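Local coordinates for ParM protein (Staphylococcus aureus, PDB 3JS6), which is an actin-like protein that forms dynamic filaments and through them probably drives the segregation of plasmid DNA, at residues A[3-9]-A[112-118]; A[96-101]-A[137-143]; A[168-173]-A[328-333]. The contacts are given in a common frame with arbitrary orientation. Residues are numbered along the deposited sequence.

Contact 1: A[3-9]-A[112-118]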
loop_
_atom_site.group_PDB
_atom_site.type_symbol
_atom_site.label_atom_id
_atom_site.label_comp_id
_atom_site.label_asym_id
_atom_site.label_seq_id
_atom_site.Cartn_x
_atom_site.Cartn_y
_atom_site.Cartn_z
ATOM N N ASN A 3 25.324 -9.096 -5.593
ATOM C CA ASN A 3 24.212 -8.952 -6.530
ATOM C C ASN A 3 22.913 -8.775 -5.707
ATOM O O ASN A 3 22.130 -9.716 -5.572
ATOM C CB ASN A 3 24.145 -10.238 -7.354
ATOM C CG ASN A 3 23.014 -10.245 -8.348
ATOM O OD1 ASN A 3 22.580 -11.316 -8.795
ATOM N ND2 ASN A 3 22.537 -9.058 -8.720
ATOM N N VAL A 4 22.678 -7.577 -5.177
ATOM C CA VAL A 4 21.502 -7.345 -4.333
ATOM C C VAL A 4 20.421 -6.437 -4.935
ATOM O O VAL A 4 20.705 -5.374 -5.471
ATOM C CB VAL A 4 21.945 -6.779 -2.983
ATOM C CG1 VAL A 4 20.761 -6.625 -2.061
ATOM C CG2 VAL A 4 23.018 -7.691 -2.354
ATOM N N TYR A 5 19.175 -6.877 -4.833
ATOM C CA TYR A 5 18.027 -6.132 -5.356
ATOM C C TYR A 5 17.192 -5.543 -4.232
ATOM O O TYR A 5 17.252 -6.017 -3.107
ATOM C CB TYR A 5 17.138 -7.055 -6.171
ATOM C CG TYR A 5 17.798 -7.597 -7.396
ATOM C CD1 TYR A 5 18.289 -8.906 -7.429
ATOM C CD2 TYR A 5 17.950 -6.804 -8.527
ATOM C CE1 TYR A 5 18.911 -9.403 -8.566
ATOM C CE2 TYR A 5 18.572 -7.292 -9.661
ATOM C CZ TYR A 5 19.049 -8.588 -9.677
ATOM O OH TYR A 5 19.688 -9.066 -10.807
ATOM N N VAL A 6 16.392 -4.523 -4.535
ATOM C CA VAL A 6 15.572 -3.923 -3.505
ATOM C C VAL A 6 14.097 -4.239 -3.747
ATOM O O VAL A 6 13.570 -3.945 -4.812
ATOM C CB VAL A 6 15.779 -2.385 -3.463
ATOM C CG1 VAL A 6 14.740 -1.727 -2.557
ATOM C CG2 VAL A 6 17.191 -2.071 -2.925
HETATM N N MSE A 7 13.458 -4.877 -2.775
HETATM C CA MSE A 7 12.030 -5.193 -2.867
HETATM C C MSE A 7 11.296 -4.207 -1.975
HETATM O O MSE A 7 11.630 -4.087 -0.793
HETATM C CB MSE A 7 11.702 -6.582 -2.343
HETATM C CG MSE A 7 12.118 -7.771 -3.212
HETATM SE SE MSE A 7 11.467 -9.445 -2.358
HETATM C CE MSE A 7 11.852 -10.688 -3.756
ATOM N N ALA A 8 10.296 -3.517 -2.534
ATOM C CA ALA A 8 9.500 -2.576 -1.770
ATOM C C ALA A 8 8.099 -3.181 -1.769
ATOM O O ALA A 8 7.571 -3.535 -2.819
ATOM C CB ALA A 8 9.486 -1.226 -2.423
ATOM N N LEU A 9 7.523 -3.306 -0.579
ATOM C CA LEU A 9 6.207 -3.930 -0.410
ATOM C C LEU A 9 5.320 -3.097 0.478
ATOM O O LEU A 9 5.791 -2.490 1.432
ATOM C CB LEU A 9 6.363 -5.308 0.220
ATOM C CG LEU A 9 6.868 -6.411 -0.712
ATOM C CD1 LEU A 9 7.297 -7.658 0.102
ATOM C CD2 LEU A 9 5.733 -6.767 -1.707
ATOM N N VAL A 112 18.232 -15.144 -5.655
ATOM C CA VAL A 112 17.806 -13.748 -5.542
ATOM C C VAL A 112 18.114 -13.162 -4.189
ATOM O O VAL A 112 17.416 -13.469 -3.215
ATOM C CB VAL A 112 16.256 -13.641 -5.777
ATOM C CG1 VAL A 112 15.818 -12.176 -5.798
ATOM C CG2 VAL A 112 15.900 -14.301 -7.088
ATOM N N ASN A 113 19.151 -12.329 -4.100
ATOM C CA ASN A 113 19.496 -11.708 -2.829
ATOM C C ASN A 113 18.807 -10.345 -2.790
ATOM O O ASN A 113 18.860 -9.583 -3.757
ATOM C CB ASN A 113 21.012 -11.531 -2.724
ATOM C CG ASN A 113 21.759 -12.847 -2.859
ATOM O OD1 ASN A 113 22.595 -13.008 -3.740
ATOM N ND2 ASN A 113 21.452 -13.793 -1.984
ATOM N N VAL A 114 18.172 -10.038 -1.676
ATOM C CA VAL A 114 17.467 -8.778 -1.573
ATOM C C VAL A 114 17.493 -8.174 -0.203
ATOM O O VAL A 114 17.903 -8.805 0.788
ATOM C CB VAL A 114 15.958 -8.969 -1.889
ATOM C CG1 VAL A 114 15.773 -9.681 -3.228
ATOM C CG2 VAL A 114 15.302 -9.803 -0.754
ATOM N N VAL A 115 17.050 -6.923 -0.172
ATOM C CA VAL A 115 16.799 -6.217 1.068
ATOM C C VAL A 115 15.296 -5.903 0.870
ATOM O O VAL A 115 14.847 -5.714 -0.268
ATOM C CB VAL A 115 17.561 -4.923 1.190
ATOM C CG1 VAL A 115 19.044 -5.230 1.481
ATOM C CG2 VAL A 115 17.399 -4.107 -0.085
ATOM N N ILE A 116 14.531 -5.877 1.954
ATOM C CA ILE A 116 13.098 -5.589 1.887
ATOM C C ILE A 116 12.750 -4.312 2.652
ATOM O O ILE A 116 13.086 -4.167 3.836
ATOM C CB ILE A 116 12.261 -6.758 2.491
ATOM C CG1 ILE A 116 12.506 -8.043 1.702
ATOM C CG2 ILE A 116 10.777 -6.386 2.517
ATOM C CD1 ILE A 116 11.764 -9.268 2.297
ATOM N N ALA A 117 12.109 -3.380 1.960
ATOM C CA ALA A 117 11.660 -2.132 2.557
ATOM C C ALA A 117 10.128 -2.181 2.593
ATOM O O ALA A 117 9.491 -2.411 1.578
ATOM C CB ALA A 117 12.112 -0.956 1.716
ATOM N N THR A 118 9.544 -1.990 3.768
ATOM C CA THR A 118 8.103 -2.001 3.860
ATOM C C THR A 118 7.657 -1.052 4.972
ATOM O O THR A 118 8.479 -0.350 5.578
ATOM C CB THR A 118 7.581 -3.409 4.131
ATOM O OG1 THR A 118 6.150 -3.405 4.009
ATOM C CG2 THR A 118 8.006 -3.887 5.547
HETATM O O HOH W 1 20.300 -11.480 -6.356
#

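Contact 2: A[96-101]-A[137-143]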
loop_
_atom_site.group_PDB
_atom_site.type_symbol
_atom_site.label_atom_id
_atom_site.label_comp_id
_atom_site.label_asym_id
_atom_site.label_seq_id
_atom_site.Cartn_x
_atom_site.Cartn_y
_atom_site.Cartn_z
ATOM N N VAL A 96 2.421 -12.789 2.434
ATOM C CA VAL A 96 3.782 -12.238 2.416
ATOM C C VAL A 96 4.697 -13.096 1.524
ATOM O O VAL A 96 5.430 -12.562 0.680
ATOM C CB VAL A 96 4.357 -12.142 3.850
ATOM C CG1 VAL A 96 5.853 -11.769 3.800
ATOM C CG2 VAL A 96 3.599 -11.082 4.636
ATOM N N GLU A 97 4.660 -14.421 1.694
ATOM C CA GLU A 97 5.489 -15.296 0.855
ATOM C C GLU A 97 5.163 -15.163 -0.652
ATOM O O GLU A 97 6.079 -15.109 -1.476
ATOM C CB GLU A 97 5.343 -16.776 1.252
ATOM C CG GLU A 97 5.811 -17.118 2.663
ATOM C CD GLU A 97 7.248 -16.734 2.900
ATOM O OE1 GLU A 97 8.092 -17.105 2.066
ATOM O OE2 GLU A 97 7.527 -16.056 3.911
ATOM N N CYS A 98 3.877 -15.148 -1.025
ATOM C CA CYS A 98 3.516 -15.003 -2.454
ATOM C C CYS A 98 3.932 -13.643 -3.043
ATOM O O CYS A 98 4.286 -13.551 -4.220
ATOM C CB CYS A 98 2.004 -15.194 -2.654
ATOM S SG CYS A 98 1.473 -16.864 -2.208
ATOM N N SER A 99 3.852 -12.599 -2.226
ATOM C CA SER A 99 4.209 -11.242 -2.639
ATOM C C SER A 99 5.725 -11.198 -2.857
ATOM O O SER A 99 6.225 -10.662 -3.847
ATOM C CB SER A 99 3.790 -10.241 -1.554
ATOM O OG SER A 99 2.375 -10.206 -1.434
ATOM N N ILE A 100 6.460 -11.780 -1.929
ATOM C CA ILE A 100 7.905 -11.820 -2.089
ATOM C C ILE A 100 8.209 -12.655 -3.334
ATOM O O ILE A 100 9.041 -12.281 -4.166
ATOM C CB ILE A 100 8.574 -12.427 -0.837
ATOM C CG1 ILE A 100 8.552 -11.373 0.288
ATOM C CG2 ILE A 100 9.989 -12.907 -1.182
ATOM C CD1 ILE A 100 9.056 -11.862 1.639
ATOM N N GLY A 101 7.505 -13.775 -3.486
ATOM C CA GLY A 101 7.725 -14.627 -4.641
ATOM C C GLY A 101 7.474 -13.948 -5.982
ATOM O O GLY A 101 8.226 -14.162 -6.943
ATOM N N LEU A 137 9.656 -11.372 7.598
ATOM C CA LEU A 137 10.400 -10.875 6.439
ATOM C C LEU A 137 11.853 -11.303 6.332
ATOM O O LEU A 137 12.331 -11.695 5.262
ATOM C CB LEU A 137 10.346 -9.349 6.439
ATOM C CG LEU A 137 8.933 -8.770 6.366
ATOM C CD1 LEU A 137 8.993 -7.235 6.550
ATOM C CD2 LEU A 137 8.296 -9.147 5.025
ATOM N N ASN A 138 12.554 -11.237 7.453
ATOM C CA ASN A 138 13.966 -11.559 7.460
ATOM C C ASN A 138 14.334 -13.025 7.551
ATOM O O ASN A 138 14.691 -13.508 8.625
ATOM C CB ASN A 138 14.660 -10.805 8.583
ATOM C CG ASN A 138 16.072 -10.459 8.235
ATOM O OD1 ASN A 138 16.739 -11.217 7.538
ATOM N ND2 ASN A 138 16.545 -9.309 8.707
ATOM N N LYS A 139 14.263 -13.719 6.411
ATOM C CA LYS A 139 14.623 -15.127 6.330
ATOM C C LYS A 139 14.770 -15.573 4.887
ATOM O O LYS A 139 14.247 -14.942 3.970
ATOM C CB LYS A 139 13.583 -16.014 7.030
ATOM C CG LYS A 139 12.223 -16.060 6.376
ATOM C CD LYS A 139 11.262 -16.907 7.205
ATOM C CE LYS A 139 9.826 -16.759 6.709
ATOM N NZ LYS A 139 8.877 -17.512 7.555
ATOM N N SER A 140 15.501 -16.659 4.694
ATOM C CA SER A 140 15.708 -17.210 3.372
ATOM C C SER A 140 14.557 -18.131 3.071
ATOM O O SER A 140 13.921 -18.634 3.986
ATOM C CB SER A 140 17.009 -18.024 3.322
ATOM O OG SER A 140 18.124 -17.162 3.198
ATOM N N ARG A 141 14.279 -18.338 1.786
ATOM C CA ARG A 141 13.218 -19.275 1.451
ATOM C C ARG A 141 13.253 -19.690 0.001
ATOM O O ARG A 141 13.734 -18.958 -0.848
ATOM C CB ARG A 141 11.855 -18.677 1.776
ATOM C CG ARG A 141 11.451 -17.450 0.974
ATOM C CD ARG A 141 11.785 -16.193 1.773
ATOM N NE ARG A 141 10.645 -15.831 2.627
ATOM C CZ ARG A 141 10.460 -14.658 3.243
ATOM N NH1 ARG A 141 11.360 -13.687 3.101
ATOM N NH2 ARG A 141 9.378 -14.462 4.002
ATOM N N LEU A 142 12.758 -20.878 -0.277
ATOM C CA LEU A 142 12.684 -21.383 -1.629
ATOM C C LEU A 142 11.234 -21.193 -2.082
ATOM O O LEU A 142 10.290 -21.679 -1.440
ATOM C CB LEU A 142 13.015 -22.876 -1.678
ATOM C CG LEU A 142 12.795 -23.456 -3.088
ATOM C CD1 LEU A 142 13.853 -22.881 -4.011
ATOM C CD2 LEU A 142 12.877 -24.985 -3.082
ATOM N N ILE A 143 11.044 -20.480 -3.175
ATOM C CA ILE A 143 9.689 -20.292 -3.666
ATOM C C ILE A 143 9.683 -20.661 -5.139
ATOM O O ILE A 143 10.544 -20.238 -5.909
ATOM C CB ILE A 143 9.206 -18.830 -3.510
ATOM C CG1 ILE A 143 9.168 -18.450 -2.030
ATOM C CG2 ILE A 143 7.813 -18.661 -4.155
ATOM C CD1 ILE A 143 8.789 -17.017 -1.820
#

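Contact 3: A[168-173]-A[328-333]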
loop_
_atom_site.group_PDB
_atom_site.type_symbol
_atom_site.label_atom_id
_atom_site.label_comp_id
_atom_site.label_asym_id
_atom_site.label_seq_id
_atom_site.Cartn_x
_atom_site.Cartn_y
_atom_site.Cartn_z
ATOM N N LEU A 168 8.267 10.362 1.857
ATOM C CA LEU A 168 9.553 10.101 1.216
ATOM C C LEU A 168 9.487 10.054 -0.309
ATOM O O LEU A 168 10.470 10.366 -0.990
ATOM C CB LEU A 168 10.137 8.792 1.751
ATOM C CG LEU A 168 10.581 8.858 3.219
ATOM C CD1 LEU A 168 11.063 7.454 3.658
ATOM C CD2 LEU A 168 11.686 9.892 3.394
ATOM N N ASP A 169 8.338 9.646 -0.841
ATOM C CA ASP A 169 8.122 9.587 -2.284
ATOM C C ASP A 169 8.326 11.005 -2.813
ATOM O O ASP A 169 8.949 11.202 -3.848
ATOM C CB ASP A 169 6.671 9.107 -2.551
ATOM C CG ASP A 169 6.263 9.121 -4.041
ATOM O OD1 ASP A 169 7.079 8.802 -4.941
ATOM O OD2 ASP A 169 5.071 9.418 -4.310
ATOM N N LEU A 170 7.820 11.990 -2.075
ATOM C CA LEU A 170 7.881 13.387 -2.496
ATOM C C LEU A 170 8.894 14.269 -1.775
ATOM O O LEU A 170 8.893 15.481 -1.959
ATOM C CB LEU A 170 6.502 14.021 -2.343
ATOM C CG LEU A 170 5.400 13.240 -3.078
ATOM C CD1 LEU A 170 4.061 13.901 -2.849
ATOM C CD2 LEU A 170 5.720 13.184 -4.564
ATOM N N ASN A 171 9.745 13.699 -0.939
ATOM C CA ASN A 171 10.692 14.574 -0.252
ATOM C C ASN A 171 12.091 13.999 -0.162
ATOM O O ASN A 171 12.863 14.357 0.737
ATOM C CB ASN A 171 10.159 14.911 1.138
ATOM C CG ASN A 171 9.008 15.884 1.083
ATOM O OD1 ASN A 171 9.211 17.094 0.984
ATOM N ND2 ASN A 171 7.789 15.360 1.124
HETATM N N MSE A 172 12.407 13.124 -1.112
HETATM C CA MSE A 172 13.715 12.486 -1.137
HETATM C C MSE A 172 14.225 12.107 -2.517
HETATM O O MSE A 172 13.511 11.498 -3.331
HETATM C CB MSE A 172 13.685 11.238 -0.244
HETATM C CG MSE A 172 14.957 10.444 -0.223
HETATM SE SE MSE A 172 14.819 8.954 1.046
HETATM C CE MSE A 172 16.640 8.358 0.869
ATOM N N GLU A 173 15.486 12.451 -2.778
ATOM C CA GLU A 173 16.098 12.110 -4.051
ATOM C C GLU A 173 17.576 11.842 -3.767
ATOM O O GLU A 173 18.168 12.445 -2.859
ATOM C CB GLU A 173 15.944 13.273 -5.032
ATOM C CG GLU A 173 15.315 12.906 -6.374
ATOM C CD GLU A 173 13.928 12.262 -6.249
ATOM O OE1 GLU A 173 13.859 11.022 -6.066
ATOM O OE2 GLU A 173 12.906 12.986 -6.330
ATOM N N ARG A 328 7.147 3.507 -3.539
ATOM C CA ARG A 328 8.235 4.300 -4.102
ATOM C C ARG A 328 9.018 4.913 -2.957
ATOM O O ARG A 328 10.220 5.093 -3.069
ATOM C CB ARG A 328 7.728 5.431 -5.027
ATOM C CG ARG A 328 7.073 4.948 -6.363
ATOM C CD ARG A 328 6.794 6.111 -7.327
ATOM N NE ARG A 328 5.842 7.086 -6.802
ATOM C CZ ARG A 328 4.525 7.091 -6.980
ATOM N NH1 ARG A 328 3.916 6.163 -7.700
ATOM N NH2 ARG A 328 3.807 8.036 -6.402
ATOM N N GLY A 329 8.342 5.239 -1.854
ATOM C CA GLY A 329 9.050 5.816 -0.722
ATOM C C GLY A 329 9.893 4.766 -0.015
ATOM O O GLY A 329 11.052 5.022 0.336
ATOM N N TYR A 330 9.320 3.587 0.211
ATOM C CA TYR A 330 10.046 2.504 0.882
ATOM C C TYR A 330 11.247 2.094 0.029
ATOM O O TYR A 330 12.310 1.772 0.561
ATOM C CB TYR A 330 9.166 1.254 1.074
ATOM C CG TYR A 330 7.879 1.460 1.850
ATOM C CD1 TYR A 330 6.801 0.588 1.665
ATOM C CD2 TYR A 330 7.745 2.500 2.777
ATOM C CE1 TYR A 330 5.610 0.727 2.380
ATOM C CE2 TYR A 330 6.551 2.656 3.504
ATOM C CZ TYR A 330 5.493 1.761 3.298
ATOM O OH TYR A 330 4.316 1.880 4.008
ATOM N N GLU A 331 11.079 2.103 -1.292
ATOM C CA GLU A 331 12.179 1.705 -2.183
ATOM C C GLU A 331 13.426 2.569 -1.977
ATOM O O GLU A 331 14.548 2.057 -1.988
ATOM C CB GLU A 331 11.734 1.772 -3.632
ATOM C CG GLU A 331 12.819 1.430 -4.625
ATOM C CD GLU A 331 12.286 1.365 -6.047
ATOM O OE1 GLU A 331 11.687 2.364 -6.503
ATOM O OE2 GLU A 331 12.465 0.315 -6.706
ATOM N N LYS A 332 13.235 3.868 -1.774
ATOM C CA LYS A 332 14.375 4.758 -1.535
ATOM C C LYS A 332 15.147 4.351 -0.265
ATOM O O LYS A 332 16.377 4.355 -0.249
ATOM C CB LYS A 332 13.897 6.211 -1.460
ATOM C CG LYS A 332 13.354 6.702 -2.805
ATOM C CD LYS A 332 12.615 8.027 -2.668
ATOM C CE LYS A 332 12.045 8.472 -4.003
ATOM N NZ LYS A 332 11.410 9.824 -3.877
ATOM N N LEU A 333 14.431 3.995 0.793
ATOM C CA LEU A 333 15.072 3.564 2.034
ATOM C C LEU A 333 15.751 2.213 1.789
ATOM O O LEU A 333 16.794 1.905 2.379
ATOM C CB LEU A 333 14.026 3.415 3.160
ATOM C CG LEU A 333 13.345 4.704 3.654
ATOM C CD1 LEU A 333 12.329 4.369 4.737
ATOM C CD2 LEU A 333 14.411 5.664 4.218
HETATM O O HOH W 2 9.491 9.088 -5.696
#

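Contact 1: A[3-9]-A[112-118]
The selenomethionine side chain of M7 lies over V114, its CE 4.1 Å from V114 CG1, while its CB stands 4.4 Å from I116 CG1. The two segments are neighbouring parallel strands in the sheet of the N-terminal actin-like domain, with Y5 beside V114, M7 beside I116 and A8 beside A117. Five backbone bonds fix that register. Y5 N donates to N113 O (2.9 Å) and V115 N to Y5 O (3.1 Å), followed by M7 N to V115 O, A117 N to M7 O and L9 N to A117 O. The strand axes, at 40°, show a marked twist. Side chains alternate: Y5, M7, V114 and I116 occupy one face, where M7 and I116 meet helix 90-104; V6, A8, V115 and A117 occupy the other, facing helix 325-342, with V6 CG2 3.5 Å from V115 CG2. Y5 OH is held by E109. A water bridges N3 O and N113 N at one end; at the other, T118 OG1 donates to L9 O at 2.8 Å.

Contact 2: A[96-101]-A[137-143]
A buried, very short salt bridge dominates this contact: R141 NH2 lies only 2.4 Å from E97 OE2, with an N-H...O angle of 162°. R141 NE also donates to E97 OE1 at 2.9 Å, so carboxylate and guanidinium meet in a two-pronged, side-on pairing. The CA-to-CB bond of E97 points sideways, and its m, m side chain folds round to bring the acid to the arginine. R141 leaves strand 141-145 toward the helix, and its NH1 also reaches back to L137 O in a weak 3.1 Å bond, tying the strand start to the end of helix 128-137. The chain turns at N138, the centre of an inverse gamma turn.

Apolar groups flank the ion pair. I100 CD1 sits over one face of the guanidinium, 3.3 Å from R141 NH1, and I143 CD1 lies 3.9 Å from E97 OE1; next to them V96 CG1 packs 3.8 Å from L137 CD2. I143 CD1 is also 3.3 Å from E97 O and 3.8 Å from G101 CA; an ideal CB on G101 would clash, 3.0 Å from I143 CG2, so the missing side chain permits this close approach. The helix and strand axes cross at 72° and come within 9.5 Å, a helix packed across the sheet of the N-terminal actin-like domain. K139 NZ, 4.1 Å from E97 OE2, adds positive charge beyond salt-bridge range. Both carboxylate oxygens of E97 are thus engaged by R141, implying that a buried acid is neutralised locally by a directional link between helix and strand.

Contact 3: A[168-173]-A[328-333]
K332 extends almost fully (chi2 to chi4 all t) from helix 325-342. Its NZ donates to L168 O at 3.1 Å, D169 O at 2.8 Å and M172 O at 2.7 Å. A weak, long salt bridge joins K332 NZ to E173 OE1 at 3.5 Å; with a water that also binds D169 OD1, five acceptors must share three ammonium protons. One turn earlier, R328 bends at chi1 and chi3 (both m), so that NE donates to D169 OD1 and NH2 to D169 OD2, both at 2.8 Å, in a two-pronged salt bridge. S325 shares D169 OD2. The backbones come closest at G329, CA to D169 CA 4.2 Å, where a CB would be tight against D169 N and L168 CB. The m, t leucines L168 and L333 meet at CD1-CD1 3.5 Å, and all-t selenomethionine M172 lays SE 3.8 Å from K332 CB. K332 NZ thus gathers carbonyls from the end of helix 162-169 and the following strand, at the junction between the two halves of the actin-like fold.

Contacts 1 and 2 lie 11 Å apart between centres and share the sheet of the N-terminal actin-like domain. Their segments alternate along the chain, so the two connections interlock; I116 CD1 packs 3.8 Å from I100 CD1, bringing helix 90-104 onto the strand pair. Contact 3 opens only after both have closed. Its centre is 15 Å from that of contact 1, yet they touch, A117 CB lying 3.0 Å from Y330 O, so C-terminal helix 325-342 returns to the N-terminal sheet. Contacts 2 and 3 stay about 9 Å apart at their nearest atoms. The strands of contact 1 therefore lie between the two helices, linking the N-terminal domain's interior to the region between the domains.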